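Local coordinates for effector protein B, substrate of the Dot/Icm secretion system (Legionella drancourtii, PDB 4JVS), which probably acts as a GTPase-activating protein, the chain here being its GAP domain, which likely speeds GTP hydrolysis by a small GTPase of the host cell, at residues Pro153-Pro156 with Trp157-Met160; Leu195-Ala198 with Leu199-Met203; Cys250-Glu253 with Leu254-Pro257. All coordinates share one frame; numbering follows the deposited sequence.

Interaction 1: residues Pro153-Pro156 with Trp157-Met160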
# COMPACT_ATOMS: atom_id res chain seq x y z
N PRO A 153 -8.89 10.90 14.46
CA PRO A 153 -7.74 10.08 14.87
C PRO A 153 -8.01 9.12 16.04
O PRO A 153 -7.14 8.30 16.34
CB PRO A 153 -6.71 11.13 15.29
CG PRO A 153 -7.52 12.29 15.71
CD PRO A 153 -8.69 12.33 14.79
N ASP A 154 -9.17 9.22 16.69
CA ASP A 154 -9.54 8.31 17.78
C ASP A 154 -10.70 7.41 17.37
O ASP A 154 -11.16 6.57 18.15
CB ASP A 154 -9.90 9.09 19.05
CG ASP A 154 -8.70 9.79 19.66
OD1 ASP A 154 -7.66 9.12 19.88
OD2 ASP A 154 -8.79 11.02 19.91
N SER A 155 -11.17 7.60 16.15
CA SER A 155 -12.29 6.83 15.62
C SER A 155 -12.00 5.34 15.66
O SER A 155 -10.83 4.94 15.60
CB SER A 155 -12.57 7.25 14.18
OG SER A 155 -11.37 7.21 13.43
N PRO A 156 -13.05 4.53 15.76
CA PRO A 156 -12.88 3.08 15.74
C PRO A 156 -12.07 2.69 14.51
O PRO A 156 -11.14 1.91 14.64
CB PRO A 156 -14.31 2.56 15.63
CG PRO A 156 -15.13 3.63 16.23
CD PRO A 156 -14.48 4.90 15.81
N TRP A 157 -12.41 3.27 13.36
CA TRP A 157 -11.67 3.06 12.11
C TRP A 157 -10.18 3.28 12.29
O TRP A 157 -9.37 2.43 11.90
CB TRP A 157 -12.17 3.99 11.00
CG TRP A 157 -11.34 3.89 9.77
CD1 TRP A 157 -10.31 4.71 9.41
CD2 TRP A 157 -11.43 2.88 8.75
NE1 TRP A 157 -9.76 4.28 8.22
CE2 TRP A 157 -10.44 3.16 7.80
CE3 TRP A 157 -12.27 1.78 8.56
CZ2 TRP A 157 -10.26 2.38 6.66
CZ3 TRP A 157 -12.09 1.01 7.43
CH2 TRP A 157 -11.09 1.31 6.50
N ALA A 158 -9.81 4.42 12.86
CA ALA A 158 -8.40 4.74 13.04
C ALA A 158 -7.71 3.73 13.94
O ALA A 158 -6.53 3.44 13.75
CB ALA A 158 -8.24 6.13 13.61
N LYS A 159 -8.45 3.18 14.90
CA LYS A 159 -7.89 2.20 15.82
C LYS A 159 -7.66 0.85 15.15
O LYS A 159 -6.65 0.19 15.40
CB LYS A 159 -8.76 2.06 17.08
CG LYS A 159 -8.64 3.27 18.01
CD LYS A 159 -9.66 3.25 19.15
CE LYS A 159 -9.57 4.51 20.00
NZ LYS A 159 -10.54 4.48 21.14
N MET A 160 -8.61 0.45 14.30
CA MET A 160 -8.56 -0.82 13.59
C MET A 160 -7.44 -0.80 12.57
O MET A 160 -6.69 -1.77 12.43
CB MET A 160 -9.87 -1.07 12.86
CG MET A 160 -11.08 -1.08 13.76
SD MET A 160 -11.06 -2.48 14.89
CE MET A 160 -12.20 -1.86 16.13
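Ser155 and Ala158 meet where the loop after helix 142-151 turns into helix 156-177. Ser155 is the N-cap. Its hydroxyl reaches forward to the first turn and accepts from the backbone, with Ala158 N 3.2 Å from Ser155 OG at an N-H...O angle of 152°. The torsion that does this is chi1 of 51°, which sets OG between the serine's own N and carbonyl carbon. The same OG is hydrogen-bonded to Phe152 O, so it joins the loop to the helix start. The methyl of Ala158 points back at the loop, and its CB lies 3.3 Å from Ser155 OG and 3.7 Å from Pro153 O.

The Lys159 chain runs back alongside the loop, and its CE comes within 3.2 Å of Asp154 O. This is contact of the aliphatic chain with a carbonyl. The ammonium goes further, toward a weak, long ion pair with Glu208. The carboxylate of Asp154 stays apart, with OD1 5.6 Å from Lys159 NZ.

The end of Trp157 leads away from the loop. With CG anti to the backbone N (chi1 174°), the indole reaches Phe95, which it meets edge-to-face, and Tyr148. Met160 has its CG close to Pro156 O. Its side chain then packs on Val74, Leu122 and Val209.

The backbone begins its regular pattern at once. Lys159 N binds Ser155 O at 3.0 Å, and Met160 N binds Pro156 O at 2.9 Å. Pro156, in the first turn, has no N-H to offer, which suits that place. The chemistry implies a helix start whose Ala158 N-H is satisfied by a side chain. Charge probably matters little between the segments, since the Asp154 carboxylate and the Lys159 ammonium are not in contact.

Interaction 2: residues Leu195-Ala198 with Leu199-Met203; sequences LQKA and LDDFM
Lys197 and Asp201 are brought together by their torsions. The lysine puts CG roughly opposite its backbone N (chi1 -157°), runs on extended, and folds over only at its last torsion, chi4. The aspartate leans back along the helix, with CG beside its own N at chi1 -75°. The ammonium therefore comes down on the carboxylate one turn later and makes a salt bridge, with Lys197 NZ nearest to Asp201 OD2. NZ is also 3.0 Å from Asp201 OD1, so both oxygens lie close to it. The exact length to OD2 is doubtful at this resolution. The lower part of the lysine chain passes beside the same carboxylate, and Lys197 CG is 3.5 Å from Asp201 OD1.

Leu195 and Leu199 form the matching i to i+4 pair on the buried side. CD2 of Leu195 reaches CG of Leu199 at 4.0 Å, and the two side chains cross at a slant. Leu199 CG also rests 3.4 Å from Leu195 O.

This is one continuous piece of helix 193-214, within the N-terminal subdomain of the GAP domain. It is amphipathic, with charges on the outer side and leucines and Phe202 inward. Four consecutive alpha-helical bonds hold it. Leu199 N gives to Leu195 O at 3.0 Å, and Asp201 N to Lys197 O at 2.7 Å. Asp200 N gives to Gln196 O, and Phe202 N to Ala198 O.

The inner face lies between two helices. Leu199 touches Ile38 and Ala42 of helix 34-45 and Ile170 of helix 156-177. Leu195 reaches Leu45 and Leu174. The Phe202 ring leads away from the local contact, packs on Leu163 and Ile170, and meets Phe34 edge-to-face.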
# COMPACT_ATOMS: atom_id res chain seq x y z
N LEU A 195 11.81 -4.43 16.10
CA LEU A 195 10.98 -5.59 16.15
C LEU A 195 10.30 -5.65 17.48
O LEU A 195 9.13 -5.85 17.57
CB LEU A 195 11.86 -6.81 16.02
CG LEU A 195 11.37 -8.05 15.32
CD1 LEU A 195 12.06 -9.21 15.94
CD2 LEU A 195 9.88 -8.22 15.45
N GLN A 196 11.04 -5.40 18.53
CA GLN A 196 10.55 -5.57 19.86
C GLN A 196 9.42 -4.65 20.08
O GLN A 196 8.47 -4.99 20.74
CB GLN A 196 11.64 -5.21 20.84
CG GLN A 196 12.80 -6.15 20.82
CD GLN A 196 13.89 -5.72 21.74
OE1 GLN A 196 14.03 -4.56 22.07
NE2 GLN A 196 14.68 -6.67 22.19
N LYS A 197 9.56 -3.45 19.56
CA LYS A 197 8.53 -2.45 19.59
C LYS A 197 7.32 -2.76 18.75
O LYS A 197 6.22 -2.45 19.11
CB LYS A 197 9.11 -1.11 19.22
CG LYS A 197 8.29 0.02 19.74
CD LYS A 197 8.58 1.30 19.02
CE LYS A 197 7.73 2.41 19.57
NZ LYS A 197 6.33 2.31 19.12
N ALA A 198 7.54 -3.35 17.60
CA ALA A 198 6.46 -3.69 16.73
C ALA A 198 5.59 -4.69 17.40
O ALA A 198 4.41 -4.68 17.26
CB ALA A 198 6.98 -4.25 15.43
N LEU A 199 6.19 -5.61 18.10
CA LEU A 199 5.43 -6.61 18.82
C LEU A 199 4.61 -5.97 19.94
O LEU A 199 3.41 -6.25 20.07
CB LEU A 199 6.35 -7.69 19.37
CG LEU A 199 7.13 -8.48 18.32
CD1 LEU A 199 8.05 -9.48 18.97
CD2 LEU A 199 6.16 -9.16 17.39
N ASP A 200 5.24 -5.11 20.73
CA ASP A 200 4.57 -4.45 21.85
C ASP A 200 3.50 -3.45 21.37
O ASP A 200 2.44 -3.33 21.99
CB ASP A 200 5.57 -3.77 22.79
CG ASP A 200 6.55 -4.76 23.44
OD1 ASP A 200 6.13 -5.91 23.71
OD2 ASP A 200 7.72 -4.38 23.68
N ASP A 201 3.76 -2.75 20.28
CA ASP A 201 2.77 -1.86 19.69
C ASP A 201 1.54 -2.63 19.21
O ASP A 201 0.41 -2.13 19.28
CB ASP A 201 3.36 -1.06 18.53
CG ASP A 201 4.27 0.07 19.00
OD1 ASP A 201 4.82 -0.04 20.12
OD2 ASP A 201 4.43 1.06 18.24
N PHE A 202 1.74 -3.86 18.74
CA PHE A 202 0.62 -4.70 18.33
C PHE A 202 -0.30 -5.04 19.52
O PHE A 202 -1.51 -4.80 19.47
CB PHE A 202 1.08 -5.98 17.64
CG PHE A 202 -0.06 -6.80 17.11
CD1 PHE A 202 -0.70 -6.44 15.93
CD2 PHE A 202 -0.50 -7.91 17.80
CE1 PHE A 202 -1.76 -7.20 15.45
CE2 PHE A 202 -1.56 -8.67 17.33
CZ PHE A 202 -2.19 -8.31 16.15
N MET A 203 0.31 -5.61 20.56
CA MET A 203 -0.35 -5.85 21.85
C MET A 203 -1.18 -4.68 22.35
O MET A 203 -2.34 -4.85 22.74
CB MET A 203 0.71 -6.16 22.90
CG MET A 203 0.73 -7.59 23.39
SD MET A 203 1.37 -8.71 22.14
CE MET A 203 -0.16 -9.38 21.44

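Interaction 3: residues Cys250-Glu253 with Leu254-Pro257; sequences CFEE and LNAP
Glu252 and Asn255 carry the side-chain contact at the end of helix 243-253. Asn255 ND2 donates to Glu252 OE2 at 3.1 Å, with an N-H...O angle of 140°. The oxygen lies in the amide plane of Asn255, but the nitrogen comes to it from above the carboxylate. The two flat groups stand 71° apart. The glutamate bends at chi2, and this folds its carboxylate toward the asparagine. Tyr116 and His124 hold Glu252 OE1 while Asn255 takes OE2, and Lys295 binds both Asn255 OD1 and Phe251 O. The glutamate is thus held through both carboxylate oxygens, and the asparagine through both ends of its amide.

The backbone bonds show the helix running out. Leu254 N still gives to Cys250 O, the i to i+4 pattern, at 3.2 Å. The next two reach back only three residues: Asn255 N to Glu252 O at 3.0 Å, and Ala256 N to Glu253 O at 2.9 Å. The last closes a type I beta turn from Glu253 to Ala256.

Van der Waals contact adds a little. Leu254 CD1 and CD2 lie loosely beside the Cys250 carbonyl, each 4.2 Å from Cys250 O.

The turn leads toward helix 261-267, where Leu254 and Glu253 touch Ile263 and Glu253 OE1 binds Ser260 just before it. Helix 292-306 covers Leu254 and Cys250 through Ile299, and Phe251 meets Phe285 edge-to-face.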
# COMPACT_ATOMS: atom_id res chain seq x y z
N CYS A 250 -18.32 -6.64 -9.98
CA CYS A 250 -18.27 -8.05 -10.37
C CYS A 250 -17.03 -8.77 -9.84
O CYS A 250 -17.14 -9.86 -9.26
CB CYS A 250 -18.32 -8.17 -11.89
SG CYS A 250 -19.92 -7.77 -12.55
N PHE A 251 -15.86 -8.16 -10.03
CA PHE A 251 -14.61 -8.73 -9.56
C PHE A 251 -14.62 -8.93 -8.05
O PHE A 251 -14.01 -9.86 -7.53
CB PHE A 251 -13.44 -7.84 -9.94
CG PHE A 251 -13.04 -7.96 -11.37
CD1 PHE A 251 -13.15 -9.17 -12.03
CD2 PHE A 251 -12.53 -6.88 -12.06
CE1 PHE A 251 -12.78 -9.28 -13.35
CE2 PHE A 251 -12.16 -6.99 -13.38
CZ PHE A 251 -12.29 -8.19 -14.02
N GLU A 252 -15.33 -8.04 -7.37
CA GLU A 252 -15.40 -8.07 -5.91
C GLU A 252 -16.33 -9.19 -5.46
O GLU A 252 -16.00 -9.94 -4.54
CB GLU A 252 -15.88 -6.71 -5.39
CG GLU A 252 -15.72 -6.50 -3.89
CD GLU A 252 -14.28 -6.59 -3.42
OE1 GLU A 252 -13.41 -5.90 -4.01
OE2 GLU A 252 -14.03 -7.37 -2.48
N GLU A 253 -17.47 -9.30 -6.12
CA GLU A 253 -18.49 -10.29 -5.78
C GLU A 253 -17.98 -11.73 -5.90
O GLU A 253 -18.39 -12.60 -5.14
CB GLU A 253 -19.76 -10.07 -6.62
CG GLU A 253 -20.49 -8.77 -6.30
CD GLU A 253 -20.93 -8.70 -4.85
OE1 GLU A 253 -21.41 -9.72 -4.32
OE2 GLU A 253 -20.80 -7.63 -4.22
N LEU A 254 -17.08 -11.98 -6.85
CA LEU A 254 -16.47 -13.30 -7.03
C LEU A 254 -15.64 -13.79 -5.83
O LEU A 254 -15.34 -14.98 -5.72
CB LEU A 254 -15.63 -13.32 -8.32
CG LEU A 254 -16.27 -14.06 -9.50
CD1 LEU A 254 -17.78 -14.00 -9.42
CD2 LEU A 254 -15.81 -13.48 -10.81
N ASN A 255 -15.27 -12.87 -4.94
CA ASN A 255 -14.62 -13.23 -3.68
C ASN A 255 -15.57 -13.98 -2.73
O ASN A 255 -15.13 -14.58 -1.74
CB ASN A 255 -14.08 -11.98 -2.99
CG ASN A 255 -12.98 -11.30 -3.79
OD1 ASN A 255 -12.21 -11.96 -4.48
ND2 ASN A 255 -12.90 -9.98 -3.68
N ALA A 256 -16.86 -13.93 -3.03
CA ALA A 256 -17.87 -14.60 -2.22
C ALA A 256 -18.16 -16.01 -2.75
O ALA A 256 -18.17 -16.23 -3.97
CB ALA A 256 -19.16 -13.77 -2.17
N PRO A 257 -18.42 -16.96 -1.83
CA PRO A 257 -18.54 -18.38 -2.18
C PRO A 257 -19.84 -18.71 -2.92
O PRO A 257 -19.97 -19.80 -3.48
CB PRO A 257 -18.55 -19.07 -0.81
CG PRO A 257 -19.21 -18.06 0.09
CD PRO A 257 -18.74 -16.71 -0.41

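All three are local contacts within a mainly helical chain. Interaction 1 starts a helix, interaction 2 lies within one, near its N-terminal end, and interaction 3 ends one. Interaction 1 has an exposed loop but buries Trp157 and Met160. Interaction 2 pairs a surface salt bridge with a buried leucine face. In interaction 3 the helix residues are buried and Asn255 is exposed; its polar bond lies beside a turn. Interactions 1 and 2 both belong to the N-terminal subdomain, on successive helices, 156-177 and 193-214, that pack on each other. Interaction 3 belongs to the C-terminal subdomain, across the chain's centre from both. Its centre is about 34 Å from that of interaction 2.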